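Local coordinates for adenosyl-chloride synthase (Thermotoga maritima, PDB 2ZBV), which probably hydrolyses S-adenosyl-L-methionine to adenosine and methionine, at the adenosine site and the interface of chains A and B. Numbering follows the deposited sequence. Chains: chain A/B, Uncharacterized conserved protein.

Contact 1: the adenosine site. Residues chain A 7-8, 41, 66-69, 71, 125-127; chain B 180, 182, 220, 241-245. With ADN (adenosine), chain C.
Adenosine lies almost wholly buried between two subunits, its polar ribose groups bonded by the N-terminal domain of chain A, the polar edge of its base by the C-terminal domain of chain B, with aromatic side chains of both chains packing on it. The carboxylate of A:Asp7 faces the ribose diol end on: A:Asp7 OD1 takes the 3'-hydroxyl, adenosine O3', at 2.8 Å and OD2 the 2'-hydroxyl O2', each through the syn lone pair. O3' also accepts the backbone N-H of A:Asp68 in a nearly straight bond (167° at H). On the base, an amide reads the Hoogsteen edge: B:Asn182 OD1 accepts from the 6-amino group, adenosine N6, on an in-plane lone pair at 3.0 Å, and B:Asn182 ND2 donates to adenosine N7 at 3.1 Å. The backbone adds bonds that would suit adenine, B:Val242 O accepting from adenosine N6 at 2.8 Å and B:Leu244 N donating to adenosine N1 at 2.9 Å. B:Phe220 lies parallel on one base face, its plane 3° from the purine. B:Phe180 presents a ring face to C8, and A:Phe41 reaches C4 with CE1. The 5'-hydroxyl, adenosine O5', bonds to A:Thr125 O at 2.7 Å and through water 1 to the A:Asp68 carboxylate. Further out, A:Thr125 CG2 backs the other face of B:Phe220. A:Asp7 OD2 accepts twice, which is likely to fix the carboxylate's rotation: A:Phe41 N donates to its anti lone pair at 2.9 Å.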
# COMPACT_ATOMS: atom_id res chain seq x y z
N ASP A 7 12.53 -2.03 0.15
CA ASP A 7 12.17 -3.05 1.13
C ASP A 7 11.75 -2.30 2.40
O ASP A 7 11.78 -2.86 3.49
CB ASP A 7 13.38 -3.96 1.43
CG ASP A 7 14.57 -3.20 2.03
OD1 ASP A 7 14.65 -1.97 1.86
OD2 ASP A 7 15.44 -3.84 2.67
N TRP A 8 11.34 -1.04 2.25
CA TRP A 8 10.96 -0.22 3.39
C TRP A 8 9.59 -0.51 4.01
O TRP A 8 9.39 -0.25 5.19
CB TRP A 8 11.01 1.27 3.04
CG TRP A 8 12.32 1.75 2.46
CD1 TRP A 8 13.48 1.04 2.33
CD2 TRP A 8 12.55 3.01 1.84
NE1 TRP A 8 14.42 1.78 1.66
CE2 TRP A 8 13.88 3.00 1.34
CE3 TRP A 8 11.77 4.16 1.65
CZ2 TRP A 8 14.44 4.08 0.66
CZ3 TRP A 8 12.33 5.25 0.97
CH2 TRP A 8 13.65 5.20 0.48
N PHE A 41 16.17 -6.54 3.26
CA PHE A 41 17.51 -6.84 2.74
C PHE A 41 17.58 -7.82 1.58
O PHE A 41 18.68 -8.18 1.15
CB PHE A 41 18.42 -7.37 3.87
CG PHE A 41 17.99 -6.95 5.26
CD1 PHE A 41 17.81 -5.61 5.58
CD2 PHE A 41 17.75 -7.91 6.24
CE1 PHE A 41 17.40 -5.23 6.85
CE2 PHE A 41 17.34 -7.54 7.53
CZ PHE A 41 17.16 -6.19 7.83
N VAL A 66 16.05 1.03 -3.80
CA VAL A 66 16.74 1.04 -2.53
C VAL A 66 16.45 -0.12 -1.58
O VAL A 66 15.52 -0.08 -0.78
CB VAL A 66 16.48 2.38 -1.77
CG1 VAL A 66 17.38 2.46 -0.54
CG2 VAL A 66 16.75 3.57 -2.69
N VAL A 67 17.28 -1.15 -1.70
CA VAL A 67 17.27 -2.34 -0.83
C VAL A 67 18.76 -2.22 -0.53
O VAL A 67 19.61 -2.70 -1.29
CB VAL A 67 16.94 -3.62 -1.60
CG1 VAL A 67 16.96 -4.81 -0.64
CG2 VAL A 67 15.58 -3.49 -2.26
N ASP A 68 19.06 -1.57 0.58
CA ASP A 68 20.43 -1.23 0.91
C ASP A 68 20.91 -1.56 2.32
O ASP A 68 21.09 -0.68 3.15
CB ASP A 68 20.52 0.28 0.61
CG ASP A 68 21.91 0.83 0.68
OD1 ASP A 68 22.89 0.06 0.56
OD2 ASP A 68 22.00 2.07 0.82
N TYR A 69 21.14 -2.84 2.60
CA TYR A 69 21.59 -3.25 3.94
C TYR A 69 22.96 -2.68 4.28
O TYR A 69 23.30 -2.55 5.45
CB TYR A 69 21.63 -4.78 4.03
CG TYR A 69 22.56 -5.42 3.02
CD1 TYR A 69 23.91 -5.59 3.28
CD2 TYR A 69 22.08 -5.83 1.77
CE1 TYR A 69 24.78 -6.14 2.33
CE2 TYR A 69 22.92 -6.38 0.81
CZ TYR A 69 24.27 -6.53 1.10
OH TYR A 69 25.11 -7.05 0.14
N VAL A 71 23.92 0.32 3.74
CA VAL A 71 23.81 1.77 3.80
C VAL A 71 24.81 2.31 4.84
O VAL A 71 24.93 1.78 5.94
CB VAL A 71 22.37 2.19 4.18
CG1 VAL A 71 22.02 1.71 5.60
CG2 VAL A 71 22.21 3.70 4.06
N THR A 125 22.22 6.11 7.95
CA THR A 125 21.45 4.94 7.55
C THR A 125 20.21 5.14 6.68
O THR A 125 19.39 4.23 6.57
CB THR A 125 21.05 4.14 8.81
OG1 THR A 125 20.26 4.96 9.68
CG2 THR A 125 22.30 3.69 9.57
N PHE A 126 20.06 6.31 6.06
CA PHE A 126 18.91 6.54 5.18
C PHE A 126 19.31 7.30 3.92
O PHE A 126 18.77 8.36 3.61
CB PHE A 126 17.81 7.31 5.93
CG PHE A 126 16.44 7.22 5.28
CD1 PHE A 126 16.19 6.33 4.24
CD2 PHE A 126 15.40 8.02 5.73
CE1 PHE A 126 14.92 6.23 3.66
CE2 PHE A 126 14.12 7.94 5.16
CZ PHE A 126 13.88 7.04 4.12
N HIS A 127 20.28 6.75 3.19
CA HIS A 127 20.74 7.36 1.95
C HIS A 127 19.58 7.38 0.94
O HIS A 127 19.56 8.19 0.02
CB HIS A 127 21.94 6.60 1.38
CG HIS A 127 23.21 6.82 2.14
ND1 HIS A 127 23.27 7.57 3.30
CD2 HIS A 127 24.47 6.38 1.92
CE1 HIS A 127 24.51 7.58 3.76
NE2 HIS A 127 25.26 6.87 2.94
N PHE B 180 11.64 -3.33 9.73
CA PHE B 180 12.84 -4.15 9.89
C PHE B 180 12.96 -4.69 11.31
O PHE B 180 13.73 -5.61 11.57
CB PHE B 180 14.09 -3.32 9.56
CG PHE B 180 14.06 -2.72 8.19
CD1 PHE B 180 14.21 -3.52 7.06
CD2 PHE B 180 13.83 -1.36 8.02
CE1 PHE B 180 14.13 -2.97 5.78
CE2 PHE B 180 13.75 -0.80 6.74
CZ PHE B 180 13.90 -1.61 5.63
N ASN B 182 13.67 -2.58 13.73
CA ASN B 182 14.57 -1.64 14.39
C ASN B 182 13.75 -0.99 15.48
O ASN B 182 12.55 -0.72 15.30
CB ASN B 182 15.10 -0.59 13.40
CG ASN B 182 15.88 -1.22 12.26
OD1 ASN B 182 16.68 -2.13 12.46
ND2 ASN B 182 15.66 -0.72 11.05
N PHE B 220 24.64 0.03 10.01
CA PHE B 220 24.28 -1.32 10.43
C PHE B 220 25.46 -2.24 10.17
O PHE B 220 25.79 -3.10 10.99
CB PHE B 220 23.07 -1.83 9.64
CG PHE B 220 21.88 -0.92 9.70
CD1 PHE B 220 21.14 -0.80 10.88
CD2 PHE B 220 21.50 -0.18 8.59
CE1 PHE B 220 20.05 0.06 10.95
CE2 PHE B 220 20.41 0.68 8.65
CZ PHE B 220 19.68 0.80 9.83
N ALA B 241 19.27 -1.53 16.72
CA ALA B 241 19.04 -2.40 15.58
C ALA B 241 19.96 -3.60 15.60
O ALA B 241 21.00 -3.61 16.25
CB ALA B 241 19.26 -1.62 14.28
N VAL B 242 19.54 -4.64 14.88
CA VAL B 242 20.36 -5.83 14.73
C VAL B 242 20.76 -5.78 13.27
O VAL B 242 19.91 -5.66 12.39
CB VAL B 242 19.57 -7.13 14.97
CG1 VAL B 242 20.42 -8.32 14.55
CG2 VAL B 242 19.19 -7.24 16.44
N ASN B 243 22.06 -5.85 13.01
CA ASN B 243 22.54 -5.80 11.64
C ASN B 243 22.00 -6.99 10.88
O ASN B 243 22.29 -8.14 11.23
CB ASN B 243 24.07 -5.79 11.60
CG ASN B 243 24.62 -5.88 10.19
OD1 ASN B 243 24.03 -5.34 9.24
ND2 ASN B 243 25.76 -6.54 10.03
N LEU B 244 21.19 -6.72 9.86
CA LEU B 244 20.59 -7.77 9.05
C LEU B 244 19.66 -8.64 9.90
O LEU B 244 19.44 -9.81 9.60
CB LEU B 244 21.69 -8.63 8.42
CG LEU B 244 22.56 -7.90 7.39
CD1 LEU B 244 23.75 -8.77 6.97
CD2 LEU B 244 21.69 -7.54 6.19
N GLY B 245 19.12 -8.05 10.96
CA GLY B 245 18.22 -8.78 11.83
C GLY B 245 17.06 -7.95 12.35
O GLY B 245 16.82 -6.84 11.88
O5' ADN C . 18.50 3.22 4.23
C5' ADN C . 17.46 2.30 3.89
C4' ADN C . 18.00 0.87 3.97
O4' ADN C . 18.43 0.52 5.31
C3' ADN C . 16.95 -0.19 3.57
O3' ADN C . 17.00 -0.47 2.18
C2' ADN C . 17.33 -1.40 4.46
O2' ADN C . 17.69 -2.53 3.68
C1' ADN C . 18.48 -0.92 5.34
N9 ADN C . 18.32 -1.43 6.71
C8 ADN C . 17.34 -1.05 7.60
N7 ADN C . 17.48 -1.69 8.72
C5 ADN C . 18.54 -2.52 8.64
C6 ADN C . 19.17 -3.44 9.52
N6 ADN C . 18.67 -3.65 10.80
N1 ADN C . 20.26 -4.12 9.07
C2 ADN C . 20.75 -3.93 7.83
N3 ADN C . 20.19 -3.07 6.98
C4 ADN C . 19.10 -2.35 7.33
O HOH W 1 19.64 3.84 1.84

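Contact 2: the interface of chains A and B. Residues chain A 10-13; chain B 34-35, 37, 45, 49, 179.
A polar subunit interface between copies of one protein joins chains A and B here, part of a deposited trimer of the SAM hydrolase / SAM-dependent halogenase family, and it probably helps hold the two chains in register beside the adenosine site. The loop A:Leu10 to A:His13 lies against the end of strand 31-35 and the residues after it in chain B. B:Thr35 turns OG1 anti to its backbone N (chi1 -177°), and the hydroxyl donates to A:Lys11 O at 2.6 Å from above the carbonyl plane. B:Thr35 OG1 in turn accepts from B:Glu37 N at 3.0 Å, so the hydroxyl is tied to both chains. A valine at B:Thr35 would remove this hydroxyl and would probably loosen both the grip on the A:Lys11 carbonyl and the turn leading to B:Glu37. The A:Lys11 chain runs extended across CB of B:Glu37 and bends only at its last torsion (chi4 53°), bringing A:Lys11 NZ to the backbone B:Glu37 O at 2.8 Å. NZ of B:Lys45 lies 4.2 Å from A:Lys11 NZ, a like-charge neighbour that might lower the lysine pKa. A:His13 keeps its imidazole away from B:Ile34, whose methyl CG2 meets CB of the histidine at 3.7 Å. Waters add bridges: water 2 joins A:Ser12 O to B:Ile34 O, and water 3, 2.6 Å from A:Ser12 OG, links that hydroxyl to B:Thr179 OG1.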
# COMPACT_ATOMS: atom_id res chain seq x y z
N LEU A 10 5.15 -0.30 3.54
CA LEU A 10 4.22 0.82 3.47
C LEU A 10 3.71 1.22 4.85
O LEU A 10 3.01 2.22 5.00
CB LEU A 10 3.04 0.48 2.55
CG LEU A 10 3.32 0.46 1.04
CD1 LEU A 10 2.06 0.05 0.29
CD2 LEU A 10 3.78 1.84 0.59
N LYS A 11 4.06 0.43 5.85
CA LYS A 11 3.64 0.70 7.21
C LYS A 11 4.41 1.87 7.83
O LYS A 11 3.85 2.68 8.57
CB LYS A 11 3.81 -0.56 8.07
CG LYS A 11 3.50 -0.35 9.54
CD LYS A 11 3.42 -1.67 10.30
CE LYS A 11 3.25 -1.42 11.79
NZ LYS A 11 2.10 -0.51 12.08
N SER A 12 5.70 1.97 7.53
CA SER A 12 6.51 3.06 8.06
C SER A 12 6.32 4.32 7.22
O SER A 12 5.73 4.27 6.13
CB SER A 12 8.00 2.68 8.07
OG SER A 12 8.24 1.59 8.95
N HIS A 13 6.82 5.44 7.72
CA HIS A 13 6.72 6.72 7.02
C HIS A 13 7.89 6.97 6.07
O HIS A 13 7.97 8.01 5.42
CB HIS A 13 6.66 7.87 8.04
CG HIS A 13 7.91 8.00 8.87
ND1 HIS A 13 8.13 7.27 10.01
CD2 HIS A 13 9.02 8.76 8.68
CE1 HIS A 13 9.32 7.56 10.50
NE2 HIS A 13 9.88 8.46 9.71
N ILE B 34 1.71 9.31 4.52
CA ILE B 34 2.78 9.15 5.51
C ILE B 34 2.67 7.66 5.88
O ILE B 34 3.64 6.91 5.77
CB ILE B 34 2.54 10.09 6.71
CG1 ILE B 34 2.76 11.54 6.25
CG2 ILE B 34 3.48 9.74 7.86
CD1 ILE B 34 2.61 12.58 7.35
N THR B 35 1.48 7.27 6.31
CA THR B 35 1.14 5.88 6.62
C THR B 35 -0.33 5.76 6.98
O THR B 35 -0.93 6.70 7.50
CB THR B 35 1.96 5.26 7.77
OG1 THR B 35 1.59 3.88 7.91
CG2 THR B 35 1.69 5.97 9.08
N GLU B 37 -1.17 2.64 8.28
CA GLU B 37 -1.06 1.42 9.05
C GLU B 37 -0.80 1.63 10.53
O GLU B 37 -0.22 0.78 11.19
CB GLU B 37 0.05 0.53 8.48
CG GLU B 37 0.07 0.46 6.96
CD GLU B 37 -1.23 -0.02 6.37
OE1 GLU B 37 -1.36 0.03 5.13
OE2 GLU B 37 -2.13 -0.44 7.12
N LYS B 45 1.07 6.41 19.07
CA LYS B 45 1.98 6.02 18.00
C LYS B 45 1.89 7.05 16.87
O LYS B 45 2.90 7.51 16.35
CB LYS B 45 1.63 4.63 17.48
CG LYS B 45 2.30 4.25 16.17
CD LYS B 45 3.80 4.11 16.32
CE LYS B 45 4.43 3.43 15.11
NZ LYS B 45 3.90 2.04 14.90
N VAL B 49 4.83 9.29 14.91
CA VAL B 49 5.06 9.12 13.48
C VAL B 49 4.86 10.45 12.76
O VAL B 49 5.65 10.81 11.90
CB VAL B 49 4.12 8.06 12.86
CG1 VAL B 49 4.22 8.09 11.34
CG2 VAL B 49 4.51 6.66 13.36
N THR B 179 9.40 -1.71 10.09
CA THR B 179 9.25 -2.98 9.39
C THR B 179 10.45 -3.90 9.54
O THR B 179 10.31 -5.12 9.47
CB THR B 179 8.99 -2.78 7.89
OG1 THR B 179 7.92 -1.84 7.72
CG2 THR B 179 8.61 -4.10 7.24
O HOH W 2 5.42 5.88 3.96
O HOH W 3 7.00 -0.48 9.86

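Contact 3: the interface of chains A and B. Residues chain A 16-17, 19-20, 23-24, 118; chain B 1, 32, 53, 55-58.
Helix 14-25 of chain A packs one side against chain B, meeting strand 31-35 and the segment that follows helix 43-54. Along this helix the contact passes from small apolar residues to a long basic one. B:Ile32 splits its branches between successive turns: CG2 lies against A:Gly16, while CD1, at the end of its extended chain, reaches CA of A:Ala20 at 3.6 Å. The methyl CB of A:Ala20 sits over the centre of the B:Phe57 ring, 3.9 Å from its centroid, in a CH-pi contact. Nearby, the methyl CG1 of A:Val17 touches B:Ala53. A:Arg24 bends at chi3 (70°) and runs antiparallel alongside B:Pro58. CD of A:Arg24 meets CD of B:Pro58 at 3.7 Å, and one face of the guanidinium lies over B:Pro58 N. A:Arg24 NH1 donates to B:Asp56 O at 2.9 Å; the donor stands well above the carbonyl plane and the bond is bent (135° at H). The arginine therefore grips the backbone rather than the carboxylate, B:Asp56 OD1 being 5.5 Å from A:Arg24 NH1, though its charge may still aid the pairing. That carboxylate is taken by A:Tyr118, which approaches it at a slant, ring and carboxylate planes 65° apart. B:Asp56 OD1 sits at the ring edge and accepts from the phenol OH of A:Tyr118 at 2.7 Å through its anti lone pair, pointing away from OD2.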
# COMPACT_ATOMS: atom_id res chain seq x y z
N GLY A 16 6.92 7.68 2.37
CA GLY A 16 6.35 9.01 2.26
C GLY A 16 7.35 10.16 2.32
O GLY A 16 7.24 11.11 1.55
N VAL A 17 8.33 10.08 3.22
CA VAL A 17 9.31 11.17 3.31
C VAL A 17 10.19 11.25 2.08
O VAL A 17 10.59 12.34 1.68
CB VAL A 17 10.20 11.06 4.59
CG1 VAL A 17 9.34 11.23 5.83
CG2 VAL A 17 10.92 9.73 4.63
N LYS A 19 9.21 10.46 -0.89
CA LYS A 19 8.36 11.04 -1.93
C LYS A 19 8.27 12.55 -1.74
O LYS A 19 8.24 13.31 -2.72
CB LYS A 19 6.96 10.42 -1.88
CG LYS A 19 6.89 9.00 -2.41
CD LYS A 19 5.45 8.53 -2.51
CE LYS A 19 5.36 7.12 -3.09
NZ LYS A 19 3.95 6.65 -3.12
N ALA A 20 8.23 12.98 -0.48
CA ALA A 20 8.17 14.40 -0.17
C ALA A 20 9.43 15.08 -0.68
O ALA A 20 9.37 16.16 -1.26
CB ALA A 20 8.03 14.61 1.34
N LYS A 23 9.20 15.33 -4.52
CA LYS A 23 8.21 16.34 -4.90
C LYS A 23 8.62 17.77 -4.55
O LYS A 23 8.10 18.73 -5.12
CB LYS A 23 6.86 16.03 -4.26
CG LYS A 23 6.16 14.82 -4.85
CD LYS A 23 5.68 15.11 -6.27
CE LYS A 23 4.77 14.01 -6.78
NZ LYS A 23 4.15 14.39 -8.08
N ARG A 24 9.54 17.91 -3.60
CA ARG A 24 10.02 19.22 -3.20
C ARG A 24 10.96 19.68 -4.30
O ARG A 24 10.97 20.86 -4.67
CB ARG A 24 10.77 19.15 -1.86
CG ARG A 24 9.88 18.80 -0.67
CD ARG A 24 10.65 18.61 0.63
NE ARG A 24 11.19 19.87 1.14
CZ ARG A 24 11.72 20.04 2.35
NH1 ARG A 24 11.79 19.02 3.20
NH2 ARG A 24 12.17 21.23 2.72
N TYR A 118 19.91 15.85 -0.72
CA TYR A 118 18.81 16.51 -0.03
C TYR A 118 19.39 17.27 1.16
O TYR A 118 18.88 18.32 1.55
CB TYR A 118 17.77 15.46 0.41
CG TYR A 118 16.80 15.89 1.50
CD1 TYR A 118 15.99 17.01 1.35
CD2 TYR A 118 16.67 15.13 2.67
CE1 TYR A 118 15.05 17.36 2.35
CE2 TYR A 118 15.76 15.47 3.66
CZ TYR A 118 14.95 16.58 3.50
OH TYR A 118 14.04 16.90 4.48
N MSE B 1 1.43 20.85 -0.37
CA MSE B 1 1.07 19.41 -0.49
C MSE B 1 0.42 18.94 0.81
O MSE B 1 0.45 19.65 1.82
CB MSE B 1 2.33 18.58 -0.79
CG MSE B 1 3.48 18.79 0.18
SE MSE B 1 4.95 17.53 -0.07
CE MSE B 1 6.04 18.56 -1.32
N ILE B 32 0.49 12.98 -0.28
CA ILE B 32 1.56 12.06 0.06
C ILE B 32 1.19 11.30 1.33
O ILE B 32 1.00 11.88 2.39
CB ILE B 32 2.90 12.79 0.29
CG1 ILE B 32 3.29 13.57 -0.97
CG2 ILE B 32 4.00 11.78 0.65
CD1 ILE B 32 4.67 14.16 -0.93
N ALA B 53 7.85 12.26 10.58
CA ALA B 53 7.67 12.44 9.14
C ALA B 53 7.65 13.92 8.77
O ALA B 53 8.22 14.32 7.75
CB ALA B 53 6.38 11.78 8.69
N LEU B 55 9.27 16.33 9.78
CA LEU B 55 10.60 16.93 9.71
C LEU B 55 11.12 16.98 8.27
O LEU B 55 11.97 17.80 7.94
CB LEU B 55 11.59 16.15 10.58
CG LEU B 55 11.48 16.31 12.10
CD1 LEU B 55 12.28 15.21 12.78
CD2 LEU B 55 12.00 17.70 12.52
N ASP B 56 10.60 16.11 7.41
CA ASP B 56 11.06 16.08 6.03
C ASP B 56 10.09 16.69 5.02
O ASP B 56 10.32 16.64 3.82
CB ASP B 56 11.42 14.65 5.62
CG ASP B 56 12.68 14.14 6.31
OD1 ASP B 56 13.70 14.87 6.29
OD2 ASP B 56 12.66 13.02 6.86
N PHE B 57 9.01 17.26 5.53
CA PHE B 57 8.02 17.93 4.69
C PHE B 57 8.33 19.42 4.78
O PHE B 57 8.76 19.91 5.82
CB PHE B 57 6.61 17.65 5.20
CG PHE B 57 6.01 16.38 4.67
CD1 PHE B 57 5.13 16.41 3.59
CD2 PHE B 57 6.30 15.16 5.27
CE1 PHE B 57 4.55 15.24 3.11
CE2 PHE B 57 5.73 13.98 4.79
CZ PHE B 57 4.84 14.02 3.71
N PRO B 58 8.12 20.16 3.69
CA PRO B 58 8.40 21.59 3.73
C PRO B 58 7.40 22.40 4.54
O PRO B 58 6.35 21.89 4.96
CB PRO B 58 8.38 21.98 2.25
CG PRO B 58 7.31 21.08 1.69
CD PRO B 58 7.62 19.75 2.36

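Contacts 2 and 3 are neighbouring patches of the same interface, their C-alpha centres about 14 Å apart, whereas contact 1 lies about 16 Å from contact 2 and 20 Å from contact 3. In chain A one stretch connects all three: A:Asp7 and A:Trp8 at contact 1, the loop from A:Leu10 at contact 2, and helix 14-25 at contact 3. Strand 31-35 and helix 43-54 of chain B serve contacts 2 and 3, while the adjacent B:Thr179 and B:Phe180 join contact 2 to contact 1. Subunit packing and adenosine binding are thus probably coupled, since each complete site needs two chains.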